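Local coordinates for tail spike protein (PDB 6EU4), which probably recognises and depolymerises the capsular polysaccharide of Acinetobacter baumannii as the trimeric tailspike of the phage, during attachment to the host cell, at residues K234-W239 against T260-T265; G160-N165 against P181-W186; E428-S433 against L441-T446; F415-E420 against V451-K456. All blocks are in the same frame, centred on the assembly; numbering follows the deposited sequence.

Contact 1: K234-W239 against T260-T265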
loop_
_atom_site.group_PDB
_atom_site.type_symbol
_atom_site.label_atom_id
_atom_site.label_comp_id
_atom_site.label_asym_id
_atom_site.label_seq_id
_atom_site.Cartn_x
_atom_site.Cartn_y
_atom_site.Cartn_z
ATOM N N LYS A 234 16.971 14.352 -12.853
ATOM C CA LYS A 234 16.154 15.487 -13.263
ATOM C C LYS A 234 15.397 15.166 -14.546
ATOM O O LYS A 234 16.016 14.851 -15.564
ATOM C CB LYS A 234 17.049 16.698 -13.460
ATOM C CG LYS A 234 16.317 17.975 -13.721
ATOM C CD LYS A 234 17.295 19.139 -13.718
ATOM C CE LYS A 234 16.576 20.461 -13.641
ATOM N NZ LYS A 234 17.562 21.606 -13.584
ATOM N N SER A 235 14.071 15.298 -14.508
ATOM C CA SER A 235 13.210 14.907 -15.613
ATOM C C SER A 235 12.060 15.902 -15.727
ATOM O O SER A 235 11.720 16.603 -14.767
ATOM C CB SER A 235 12.695 13.473 -15.394
ATOM O OG SER A 235 11.865 13.014 -16.448
ATOM N N VAL A 236 11.458 15.942 -16.918
ATOM C CA VAL A 236 10.317 16.808 -17.229
ATOM C C VAL A 236 9.031 16.006 -17.405
ATOM O O VAL A 236 7.967 16.385 -16.899
ATOM C CB VAL A 236 10.599 17.643 -18.498
ATOM C CG1 VAL A 236 9.376 18.421 -18.913
ATOM C CG2 VAL A 236 11.786 18.589 -18.305
ATOM N N ASP A 237 9.097 14.929 -18.188
ATOM C CA ASP A 237 7.933 14.133 -18.571
ATOM C C ASP A 237 8.433 12.695 -18.609
ATOM O O ASP A 237 9.162 12.312 -19.532
ATOM C CB ASP A 237 7.372 14.582 -19.921
ATOM C CG ASP A 237 6.104 13.825 -20.341
ATOM O OD1 ASP A 237 5.885 12.670 -19.937
ATOM O OD2 ASP A 237 5.329 14.401 -21.141
ATOM N N ALA A 238 8.074 11.932 -17.582
ATOM C CA ALA A 238 8.417 10.528 -17.433
ATOM C C ALA A 238 7.127 9.747 -17.261
ATOM O O ALA A 238 6.253 10.147 -16.480
ATOM C CB ALA A 238 9.340 10.318 -16.219
ATOM N N TRP A 239 6.992 8.648 -17.987
ATOM C CA TRP A 239 5.825 7.803 -17.783
ATOM C C TRP A 239 6.182 6.333 -17.916
ATOM O O TRP A 239 7.058 5.946 -18.697
ATOM C CB TRP A 239 4.694 8.196 -18.729
ATOM C CG TRP A 239 4.997 8.202 -20.206
ATOM C CD1 TRP A 239 5.657 9.180 -20.924
ATOM C CD2 TRP A 239 4.624 7.201 -21.144
ATOM N NE1 TRP A 239 5.698 8.839 -22.249
ATOM C CE2 TRP A 239 5.075 7.626 -22.411
ATOM C CE3 TRP A 239 3.940 5.980 -21.038
ATOM C CZ2 TRP A 239 4.882 6.868 -23.561
ATOM C CZ3 TRP A 239 3.738 5.238 -22.185
ATOM C CH2 TRP A 239 4.207 5.691 -23.429
ATOM N N THR A 260 10.068 22.327 -14.618
ATOM C CA THR A 260 9.312 23.335 -15.368
ATOM C C THR A 260 10.185 24.203 -16.270
ATOM O O THR A 260 9.659 25.092 -16.959
ATOM C CB THR A 260 8.591 24.275 -14.412
ATOM O OG1 THR A 260 9.574 24.880 -13.554
ATOM C CG2 THR A 260 7.546 23.534 -13.578
ATOM N N GLY A 261 11.492 24.003 -16.255
ATOM C CA GLY A 261 12.409 24.902 -16.918
ATOM C C GLY A 261 12.693 24.668 -18.394
ATOM O O GLY A 261 13.708 25.172 -18.896
ATOM N N THR A 262 11.821 23.947 -19.109
ATOM C CA THR A 262 11.937 23.780 -20.560
ATOM C C THR A 262 10.618 24.186 -21.218
ATOM O O THR A 262 9.615 24.479 -20.551
ATOM C CB THR A 262 12.299 22.335 -20.970
ATOM O OG1 THR A 262 11.119 21.502 -20.964
ATOM C CG2 THR A 262 13.364 21.743 -20.051
ATOM N N ALA A 263 10.610 24.175 -22.556
ATOM C CA ALA A 263 9.396 24.481 -23.301
ATOM C C ALA A 263 8.350 23.376 -23.206
ATOM O O ALA A 263 7.188 23.601 -23.563
ATOM C CB ALA A 263 9.737 24.714 -24.777
ATOM N N TRP A 264 8.734 22.189 -22.761
ATOM C CA TRP A 264 7.809 21.061 -22.696
ATOM C C TRP A 264 6.927 21.176 -21.462
ATOM O O TRP A 264 7.419 21.441 -20.363
ATOM C CB TRP A 264 8.606 19.767 -22.645
ATOM C CG TRP A 264 7.872 18.508 -22.872
ATOM C CD1 TRP A 264 7.133 17.799 -21.957
ATOM C CD2 TRP A 264 7.845 17.752 -24.086
ATOM N NE1 TRP A 264 6.648 16.656 -22.538
ATOM C CE2 TRP A 264 7.067 16.603 -23.842
ATOM C CE3 TRP A 264 8.406 17.936 -25.355
ATOM C CZ2 TRP A 264 6.829 15.646 -24.821
ATOM C CZ3 TRP A 264 8.169 16.988 -26.328
ATOM C CH2 TRP A 264 7.385 15.852 -26.054
ATOM N N THR A 265 5.633 20.962 -21.638
ATOM C CA THR A 265 4.718 21.004 -20.501
ATOM C C THR A 265 4.928 19.815 -19.564
ATOM O O THR A 265 4.747 18.662 -19.994
ATOM C CB THR A 265 3.286 21.020 -21.012
ATOM O OG1 THR A 265 3.076 22.239 -21.751
ATOM C CG2 THR A 265 2.301 20.927 -19.866
#
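Two donors grip OD2 of D237: the indole N-H of W264 and, from outside the two segments, the hydroxyl of Y187. The indole bond is nearly straight, with W264 NE1 3.0 Å from D237 OD2 and an N-H...O angle of 167°. It uses the anti lone pair of the carboxylate oxygen, which lies almost in the indole plane, at the ring edge. The carboxylate plane is turned 68° from that ring, so the two groups meet edge-on and do not stack. D237 places its carboxylate there with CG anti to the backbone N (chi1 -177°), and D237 CB comes to 3.4 Å from W264 NE1. Strand 237-239 belongs to the parallel beta-helix, in which it runs beside strand 215-217; residues 260-265 form part of the excursion between strands 253-257 and 268-274. Within that excursion an ST turn, W264 N to T262 OG1 at 3.1 Å, fixes the bend from which the indole swings inward. The apolar half of the contact is V236, whose two methyls diverge. CG1 of V236, anti to its backbone N, packs obliquely on W264 CD1 at 3.8 Å, while V236 CG2 meets T262 CG2 tip to tip at 3.9 Å. L215 and M169 also touch W264.

Contact 2: G160-N165 against P181-W186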
loop_
_atom_site.group_PDB
_atom_site.type_symbol
_atom_site.label_atom_id
_atom_site.label_comp_id
_atom_site.label_asym_id
_atom_site.label_seq_id
_atom_site.Cartn_x
_atom_site.Cartn_y
_atom_site.Cartn_z
ATOM N N GLY A 160 22.835 21.273 -29.782
ATOM C CA GLY A 160 22.029 22.405 -30.208
ATOM C C GLY A 160 20.535 22.175 -30.024
ATOM O O GLY A 160 20.092 21.209 -29.413
ATOM N N ASN A 161 19.757 23.092 -30.600
ATOM C CA ASN A 161 18.309 23.104 -30.425
ATOM C C ASN A 161 17.626 22.110 -31.350
ATOM O O ASN A 161 17.986 21.990 -32.527
ATOM C CB ASN A 161 17.753 24.505 -30.719
ATOM C CG ASN A 161 18.140 25.520 -29.663
ATOM O OD1 ASN A 161 18.120 25.227 -28.476
ATOM N ND2 ASN A 161 18.499 26.720 -30.096
ATOM N N ARG A 162 16.591 21.449 -30.830
ATOM C CA ARG A 162 15.826 20.471 -31.592
ATOM C C ARG A 162 14.344 20.562 -31.238
ATOM O O ARG A 162 13.979 20.575 -30.056
ATOM C CB ARG A 162 16.357 19.067 -31.310
ATOM C CG ARG A 162 15.563 17.962 -31.930
ATOM C CD ARG A 162 16.065 16.600 -31.440
ATOM N NE ARG A 162 15.058 15.576 -31.654
ATOM C CZ ARG A 162 15.130 14.335 -31.169
ATOM N NH1 ARG A 162 16.174 13.960 -30.447
ATOM N NH2 ARG A 162 14.151 13.471 -31.413
ATOM N N THR A 163 13.486 20.589 -32.263
ATOM C CA THR A 163 12.043 20.625 -32.047
ATOM C C THR A 163 11.522 19.204 -31.913
ATOM O O THR A 163 11.712 18.379 -32.815
ATOM C CB THR A 163 11.325 21.341 -33.188
ATOM O OG1 THR A 163 11.759 22.699 -33.221
ATOM C CG2 THR A 163 9.807 21.299 -33.000
ATOM N N ILE A 164 10.854 18.941 -30.795
ATOM C CA ILE A 164 10.251 17.652 -30.489
ATOM C C ILE A 164 8.790 17.911 -30.155
ATOM O O ILE A 164 8.489 18.655 -29.211
ATOM C CB ILE A 164 10.951 16.960 -29.309
ATOM C CG1 ILE A 164 12.449 16.823 -29.572
ATOM C CG2 ILE A 164 10.303 15.606 -29.056
ATOM C CD1 ILE A 164 13.241 16.182 -28.399
ATOM N N ASN A 165 7.886 17.312 -30.923
ATOM C CA ASN A 165 6.452 17.469 -30.680
ATOM C C ASN A 165 6.094 18.946 -30.472
ATOM O O ASN A 165 5.401 19.318 -29.526
ATOM C CB ASN A 165 6.027 16.633 -29.480
ATOM C CG ASN A 165 4.513 16.563 -29.299
ATOM O OD1 ASN A 165 3.754 16.740 -30.240
ATOM N ND2 ASN A 165 4.078 16.279 -28.062
ATOM N N PRO A 181 15.646 11.452 -26.908
ATOM C CA PRO A 181 14.853 10.607 -27.813
ATOM C C PRO A 181 15.539 10.431 -29.160
ATOM O O PRO A 181 16.231 11.323 -29.665
ATOM C CB PRO A 181 13.528 11.376 -27.969
ATOM C CG PRO A 181 13.497 12.309 -26.790
ATOM C CD PRO A 181 14.928 12.678 -26.544
ATOM N N ARG A 182 15.318 9.262 -29.756
ATOM C CA ARG A 182 15.659 9.084 -31.165
ATOM C C ARG A 182 14.972 10.148 -32.011
ATOM O O ARG A 182 13.910 10.663 -31.658
ATOM C CB ARG A 182 15.232 7.702 -31.648
ATOM C CG ARG A 182 15.932 6.522 -31.007
ATOM C CD ARG A 182 15.233 5.215 -31.480
ATOM N NE ARG A 182 15.979 4.019 -31.125
ATOM C CZ ARG A 182 15.555 2.778 -31.354
ATOM N NH1 ARG A 182 14.371 2.559 -31.912
ATOM N NH2 ARG A 182 16.318 1.751 -31.012
ATOM N N VAL A 183 15.590 10.485 -33.146
ATOM C CA VAL A 183 14.976 11.440 -34.065
ATOM C C VAL A 183 13.655 10.877 -34.551
ATOM O O VAL A 183 13.560 9.705 -34.929
ATOM C CB VAL A 183 15.931 11.762 -35.228
ATOM C CG1 VAL A 183 17.163 12.468 -34.707
ATOM C CG2 VAL A 183 16.325 10.495 -35.980
ATOM N N GLY A 184 12.607 11.700 -34.496
ATOM C CA GLY A 184 11.262 11.269 -34.816
ATOM C C GLY A 184 10.432 10.820 -33.631
ATOM O O GLY A 184 9.199 10.738 -33.749
ATOM N N ASP A 185 11.064 10.508 -32.503
ATOM C CA ASP A 185 10.369 10.071 -31.300
ATOM C C ASP A 185 10.238 11.235 -30.315
ATOM O O ASP A 185 10.944 12.242 -30.417
ATOM C CB ASP A 185 11.116 8.924 -30.617
ATOM C CG ASP A 185 11.044 7.623 -31.397
ATOM O OD1 ASP A 185 10.229 7.519 -32.341
ATOM O OD2 ASP A 185 11.822 6.706 -31.062
ATOM N N TRP A 186 9.339 11.070 -29.333
ATOM C CA TRP A 186 9.204 12.063 -28.278
ATOM C C TRP A 186 9.916 11.691 -26.986
ATOM O O TRP A 186 10.212 12.592 -26.196
ATOM C CB TRP A 186 7.729 12.327 -27.951
ATOM C CG TRP A 186 6.906 12.798 -29.095
ATOM C CD1 TRP A 186 7.346 13.245 -30.299
ATOM C CD2 TRP A 186 5.481 12.853 -29.143
ATOM N NE1 TRP A 186 6.286 13.566 -31.102
ATOM C CE2 TRP A 186 5.126 13.340 -30.411
ATOM C CE3 TRP A 186 4.469 12.533 -28.231
ATOM C CZ2 TRP A 186 3.799 13.525 -30.797
ATOM C CZ3 TRP A 186 3.152 12.709 -28.617
ATOM C CH2 TRP A 186 2.831 13.204 -29.884
HETATM O O HOH W 1 11.613 13.830 -32.478
#
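Residues 182-185 make a type II beta turn, closed by D185 N on R182 O and with G184 at a positive phi, and strand 161-164 passes alongside, its I164 CA lying 6.1 Å from the CA of W186. R162 reaches from the strand to the turn with its chain extended and CG anti to the backbone N. Its guanidinium engages two successive carbonyls at its edge: R162 NH1 donates to P181 O at 2.8 Å in a nearly straight bond (172°), and R162 NH2 donates to R182 O, also at 2.8 Å but more bent (139°). Both donors sit above the carbonyl planes. A water accepts from R162 NH2 at 2.8 Å and donates to D185 O at 2.7 Å, extending the polar network around the turn. CD1 of I164 covers the centre of one guanidinium face, and I164 CG2 touches W186 CD1 at 4.0 Å. At the far end the amide of N165 lies flat over the indole of W186, planes 9° apart, while N165 CB sits above the five-membered ring in a CH-pi contact. The contact joins the 161-164/167-170 hairpin to the loop between strands 175-179 and 188-189, beside the main beta-helix. The positive guanidinium is met by backbone carbonyl oxygens at the turn and a water, and sharing R182 O between R162 NH2 and D185 N probably polarises that carbonyl.

Contact 3: E428-S433 against L441-T446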
loop_
_atom_site.group_PDB
_atom_site.type_symbol
_atom_site.label_atom_id
_atom_site.label_comp_id
_atom_site.label_asym_id
_atom_site.label_seq_id
_atom_site.Cartn_x
_atom_site.Cartn_y
_atom_site.Cartn_z
ATOM N N GLU A 428 -0.322 19.878 20.375
ATOM C CA GLU A 428 -0.767 20.869 21.341
ATOM C C GLU A 428 -2.205 21.332 21.173
ATOM O O GLU A 428 -2.877 21.574 22.183
ATOM C CB GLU A 428 0.162 22.076 21.296
ATOM C CG GLU A 428 1.575 21.704 21.669
ATOM C CD GLU A 428 2.455 22.909 21.862
ATOM O OE1 GLU A 428 2.243 23.667 22.839
ATOM O OE2 GLU A 428 3.343 23.105 21.017
ATOM N N GLU A 429 -2.696 21.501 19.949
ATOM C CA GLU A 429 -4.037 22.054 19.768
ATOM C C GLU A 429 -4.425 21.896 18.308
ATOM O O GLU A 429 -3.594 21.582 17.447
ATOM C CB GLU A 429 -4.117 23.526 20.195
ATOM C CG GLU A 429 -3.249 24.457 19.358
ATOM C CD GLU A 429 -3.251 25.904 19.854
ATOM O OE1 GLU A 429 -3.801 26.175 20.944
ATOM O OE2 GLU A 429 -2.690 26.776 19.149
ATOM N N ILE A 430 -5.704 22.126 18.041
ATOM C CA ILE A 430 -6.232 22.099 16.682
ATOM C C ILE A 430 -7.341 23.138 16.605
ATOM O O ILE A 430 -8.146 23.270 17.534
ATOM C CB ILE A 430 -6.726 20.689 16.292
ATOM C CG1 ILE A 430 -7.447 20.708 14.942
ATOM C CG2 ILE A 430 -7.617 20.073 17.357
ATOM C CD1 ILE A 430 -7.530 19.319 14.320
ATOM N N GLY A 431 -7.370 23.903 15.520
ATOM C CA GLY A 431 -8.460 24.859 15.366
ATOM C C GLY A 431 -8.344 25.706 14.117
ATOM O O GLY A 431 -7.327 25.702 13.409
ATOM N N ILE A 432 -9.426 26.440 13.870
ATOM C CA ILE A 432 -9.485 27.394 12.774
ATOM C C ILE A 432 -8.511 28.525 13.037
ATOM O O ILE A 432 -8.421 29.036 14.161
ATOM C CB ILE A 432 -10.917 27.932 12.633
ATOM C CG1 ILE A 432 -11.850 26.797 12.219
ATOM C CG2 ILE A 432 -10.967 29.070 11.619
ATOM C CD1 ILE A 432 -13.309 27.135 12.344
ATOM N N SER A 433 -7.797 28.950 11.999
ATOM C CA SER A 433 -6.821 30.016 12.149
ATOM C C SER A 433 -6.792 30.906 10.918
ATOM O O SER A 433 -6.839 30.412 9.789
ATOM C CB SER A 433 -5.417 29.439 12.354
ATOM O OG SER A 433 -4.453 30.476 12.465
ATOM N N LEU A 441 2.812 23.188 18.227
ATOM C CA LEU A 441 2.758 22.013 17.359
ATOM C C LEU A 441 1.293 21.597 17.240
ATOM O O LEU A 441 0.829 20.623 17.839
ATOM C CB LEU A 441 3.639 20.901 17.915
ATOM C CG LEU A 441 3.800 19.661 17.036
ATOM C CD1 LEU A 441 4.579 20.009 15.755
ATOM C CD2 LEU A 441 4.508 18.548 17.822
ATOM N N GLY A 442 0.554 22.379 16.449
ATOM C CA GLY A 442 -0.874 22.192 16.294
ATOM C C GLY A 442 -1.293 22.021 14.843
ATOM O O GLY A 442 -0.483 22.119 13.916
ATOM N N VAL A 443 -2.587 21.758 14.679
ATOM C CA VAL A 443 -3.223 21.642 13.375
ATOM C C VAL A 443 -4.086 22.874 13.167
ATOM O O VAL A 443 -5.061 23.079 13.890
ATOM C CB VAL A 443 -4.071 20.369 13.278
ATOM C CG1 VAL A 443 -4.762 20.325 11.917
ATOM C CG2 VAL A 443 -3.199 19.147 13.482
ATOM N N TYR A 444 -3.730 23.687 12.188
ATOM C CA TYR A 444 -4.400 24.956 11.933
ATOM C C TYR A 444 -5.020 24.911 10.547
ATOM O O TYR A 444 -4.339 24.564 9.583
ATOM C CB TYR A 444 -3.401 26.101 12.031
ATOM C CG TYR A 444 -2.766 26.107 13.401
ATOM C CD1 TYR A 444 -3.504 26.511 14.511
ATOM C CD2 TYR A 444 -1.478 25.650 13.600
ATOM C CE1 TYR A 444 -2.950 26.499 15.792
ATOM C CE2 TYR A 444 -0.916 25.631 14.865
ATOM C CZ TYR A 444 -1.662 26.044 15.955
ATOM O OH TYR A 444 -1.088 26.013 17.212
ATOM N N TYR A 445 -6.282 25.316 10.443
ATOM C CA TYR A 445 -6.970 25.203 9.161
ATOM C C TYR A 445 -7.890 26.392 8.959
ATOM O O TYR A 445 -8.310 27.044 9.914
ATOM C CB TYR A 445 -7.734 23.889 9.057
ATOM C CG TYR A 445 -8.803 23.653 10.114
ATOM C CD1 TYR A 445 -8.466 23.165 11.375
ATOM C CD2 TYR A 445 -10.140 23.872 9.838
ATOM C CE1 TYR A 445 -9.420 22.943 12.329
ATOM C CE2 TYR A 445 -11.119 23.645 10.797
ATOM C CZ TYR A 445 -10.748 23.173 12.044
ATOM O OH TYR A 445 -11.715 22.962 12.988
ATOM N N THR A 446 -8.162 26.699 7.694
ATOM C CA THR A 446 -9.033 27.824 7.379
ATOM C C THR A 446 -10.492 27.397 7.296
ATOM O O THR A 446 -10.833 26.215 7.301
ATOM C CB THR A 446 -8.609 28.475 6.062
ATOM O OG1 THR A 446 -8.819 27.536 5.000
ATOM C CG2 THR A 446 -7.130 28.880 6.089
#
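Backbone hydrogen bonds hold the two segments in parallel register, I430 beside V443, G431 beside Y444 and I432 beside Y445. The bonds alternate between the chains: V443 N to E429 O, G431 N to V443 O at 2.9 Å nearly along the C=O axis, Y445 N to G431 O, and S433 N to Y445 O. E428 N to L441 O begins this series. CA-H...O contacts fill in between, among them I432 CA to Y445 O at 3.1 Å. The short strands 430-432 and 443-445 run 14° apart; strand 443-445 also pairs with strand 405-409 of the parallel beta-helix, so 430-432 adds a further strand beside that coil.

Among side-chain bonds, E428 OE2 receives the N-H of L441 at 2.8 Å from above the carboxylate plane, and its other oxygen, OE1, is taken by S394. E429 is in the crowded rotamer (chi1 64°), which lets its extended chain bring OE2 to the hydroxyl of Y444. That bond is very short, 2.6 Å from Y444 OH to E429 OE2; it uses the anti lone pair of E429 OE2, which lies at the edge of the Y444 ring, with carboxylate and ring planes 86° apart.

Apolar contacts flank this. I430 and V443 lie side by side, I430 CD1 at 3.8 Å from V443 CB, and I430 CG1 also meets the edge of the Y445 ring. Y445, likewise in the crowded position, turns its ring back over the backbone, one face under I432 N, and I432 CG1 packs on Y445 CE2 at 3.5 Å. The Y445 hydroxyl is hydrogen-bonded to D462.

Contact 4: F415-E420 against V451-K456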
loop_
_atom_site.group_PDB
_atom_site.type_symbol
_atom_site.label_atom_id
_atom_site.label_comp_id
_atom_site.label_asym_id
_atom_site.label_seq_id
_atom_site.Cartn_x
_atom_site.Cartn_y
_atom_site.Cartn_z
ATOM N N PHE A 415 -6.922 17.336 5.423
ATOM C CA PHE A 415 -5.801 16.744 6.141
ATOM C C PHE A 415 -6.367 15.739 7.131
ATOM O O PHE A 415 -7.258 16.080 7.916
ATOM C CB PHE A 415 -4.999 17.829 6.875
ATOM C CG PHE A 415 -3.814 17.322 7.655
ATOM C CD1 PHE A 415 -2.760 16.673 7.019
ATOM C CD2 PHE A 415 -3.728 17.543 9.022
ATOM C CE1 PHE A 415 -1.643 16.250 7.737
ATOM C CE2 PHE A 415 -2.623 17.113 9.740
ATOM C CZ PHE A 415 -1.584 16.460 9.102
ATOM N N GLU A 416 -5.851 14.513 7.103
ATOM C CA GLU A 416 -6.375 13.417 7.910
ATOM C C GLU A 416 -5.229 12.795 8.698
ATOM O O GLU A 416 -4.171 12.513 8.135
ATOM C CB GLU A 416 -7.067 12.362 7.025
ATOM C CG GLU A 416 -8.272 12.921 6.247
ATOM C CD GLU A 416 -8.733 12.050 5.057
ATOM O OE1 GLU A 416 -7.914 11.359 4.425
ATOM O OE2 GLU A 416 -9.930 12.079 4.738
ATOM N N VAL A 417 -5.433 12.604 10.003
ATOM C CA VAL A 417 -4.452 11.969 10.886
ATOM C C VAL A 417 -5.132 10.824 11.613
ATOM O O VAL A 417 -6.060 11.050 12.398
ATOM C CB VAL A 417 -3.847 12.950 11.908
ATOM C CG1 VAL A 417 -2.794 12.237 12.790
ATOM C CG2 VAL A 417 -3.220 14.155 11.230
ATOM N N SER A 418 -4.657 9.606 11.376
ATOM C CA SER A 418 -5.235 8.422 11.997
ATOM C C SER A 418 -4.976 8.402 13.504
ATOM O O SER A 418 -4.037 9.034 13.991
ATOM C CB SER A 418 -4.649 7.158 11.360
ATOM O OG SER A 418 -3.317 6.946 11.814
ATOM N N PRO A 419 -5.781 7.638 14.267
ATOM C CA PRO A 419 -5.551 7.548 15.720
ATOM C C PRO A 419 -4.273 6.822 16.101
ATOM O O PRO A 419 -3.800 7.009 17.228
ATOM C CB PRO A 419 -6.787 6.783 16.239
ATOM C CG PRO A 419 -7.289 6.037 15.084
ATOM C CD PRO A 419 -6.988 6.910 13.864
ATOM N N GLU A 420 -3.698 6.024 15.209
ATOM C CA GLU A 420 -2.493 5.276 15.532
ATOM C C GLU A 420 -1.220 5.964 15.036
ATOM O O GLU A 420 -0.122 5.453 15.285
ATOM C CB GLU A 420 -2.590 3.848 14.992
ATOM C CG GLU A 420 -2.517 3.643 13.507
ATOM C CD GLU A 420 -3.827 3.946 12.724
ATOM O OE1 GLU A 420 -4.884 4.306 13.316
ATOM O OE2 GLU A 420 -3.798 3.784 11.481
ATOM N N VAL A 451 -10.645 18.936 8.010
ATOM C CA VAL A 451 -9.731 18.127 8.808
ATOM C C VAL A 451 -10.485 16.950 9.406
ATOM O O VAL A 451 -11.674 17.036 9.729
ATOM C CB VAL A 451 -9.050 18.933 9.934
ATOM C CG1 VAL A 451 -8.160 20.041 9.356
ATOM C CG2 VAL A 451 -10.081 19.530 10.877
ATOM N N ASP A 452 -9.760 15.838 9.564
ATOM C CA ASP A 452 -10.248 14.654 10.282
ATOM C C ASP A 452 -9.005 14.120 10.971
ATOM O O ASP A 452 -8.244 13.353 10.383
ATOM C CB ASP A 452 -10.895 13.630 9.364
ATOM C CG ASP A 452 -11.423 12.421 10.109
ATOM O OD1 ASP A 452 -11.155 12.298 11.318
ATOM O OD2 ASP A 452 -12.094 11.580 9.469
ATOM N N ALA A 453 -8.768 14.584 12.198
ATOM C CA ALA A 453 -7.465 14.407 12.817
ATOM C C ALA A 453 -7.607 14.106 14.297
ATOM O O ALA A 453 -8.271 14.844 15.038
ATOM C CB ALA A 453 -6.585 15.647 12.646
ATOM N N TYR A 454 -6.952 13.031 14.720
ATOM C CA TYR A 454 -6.793 12.774 16.141
ATOM C C TYR A 454 -5.754 13.702 16.741
ATOM O O TYR A 454 -4.634 13.839 16.224
ATOM C CB TYR A 454 -6.408 11.320 16.387
ATOM C CG TYR A 454 -7.613 10.433 16.433
ATOM C CD1 TYR A 454 -8.196 9.949 15.263
ATOM C CD2 TYR A 454 -8.181 10.079 17.648
ATOM C CE1 TYR A 454 -9.315 9.148 15.309
ATOM C CE2 TYR A 454 -9.294 9.263 17.702
ATOM C CZ TYR A 454 -9.856 8.802 16.546
ATOM O OH TYR A 454 -10.974 8.006 16.630
ATOM N N VAL A 455 -6.136 14.342 17.843
ATOM C CA VAL A 455 -5.232 15.161 18.631
ATOM C C VAL A 455 -5.458 14.824 20.103
ATOM O O VAL A 455 -6.556 15.024 20.628
ATOM C CB VAL A 455 -5.456 16.663 18.372
ATOM C CG1 VAL A 455 -4.537 17.489 19.248
ATOM C CG2 VAL A 455 -5.244 16.993 16.892
ATOM N N LYS A 456 -4.423 14.306 20.769
ATOM C CA LYS A 456 -4.489 13.936 22.192
ATOM C C LYS A 456 -5.654 12.983 22.479
ATOM O O LYS A 456 -6.372 13.128 23.468
ATOM C CB LYS A 456 -4.586 15.172 23.079
ATOM C CG LYS A 456 -3.356 16.062 23.020
ATOM C CD LYS A 456 -3.371 17.118 24.140
ATOM C CE LYS A 456 -3.804 18.475 23.637
ATOM N NZ LYS A 456 -3.500 19.555 24.626
HETATM O O HOH W 2 -11.178 10.140 7.350
HETATM O O HOH W 3 -8.965 10.529 11.848
#
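Successive coils of the right-handed parallel beta-helix stack here, strand 415-417 on strand 451-455, with F415, E416 and V417 level with V451, D452 and A453. D452 N donates to F415 O at 3.0 Å, V417 N to D452 O at 2.9 Å, and Y454 N to V417 O at 3.2 Å, all within the carbonyl planes. On the face carrying F415 and V417, V417 CB meets A453 CB at 3.9 Å. On the other face the carboxylates of E416 and D452 come near each other, E416 OE2 5.2 Å from D452 OD2, their planes 85° apart. One water donates to D452 OD2 at 2.7 Å and weakly to E416 OE2. E420 of the second subunit is a further like charge near E416 OE2. D452 is further held by R459 through a salt bridge and by Q461, which probably favours its charged form. Beyond the strand the chain turns at P419, whose ring lies over Y454: CB of P419 stands 3.5 Å from the centroid of the Y454 ring, 6° off its normal, a CH-pi contact. V417 O sits at the edge of the same ring. P419 also packs on E416, and Y454 on K465, both of the third subunit.

In the fold
From the N terminus, contact 2 comes first, closing a loop of 15 residues between 160-165 and 181-186 that contains strands 167-170 and 175-179. Contact 1 follows in series, closing residues 240-259, and the two touch through W264, which packs against I164, N165 and W186; they thus join neighbouring excursions of the beta-helix. Farther along, contact 4 spans 415-420 to 451-456, and contact 3 falls wholly within that span, bringing 428-433 back to 441-446. This pair touches where I430 meets V455 and A453 and where Y445 meets V451. Contact 3 lies about 36 Å from contact 1, centre to centre, on the opposite side of the chain's centre.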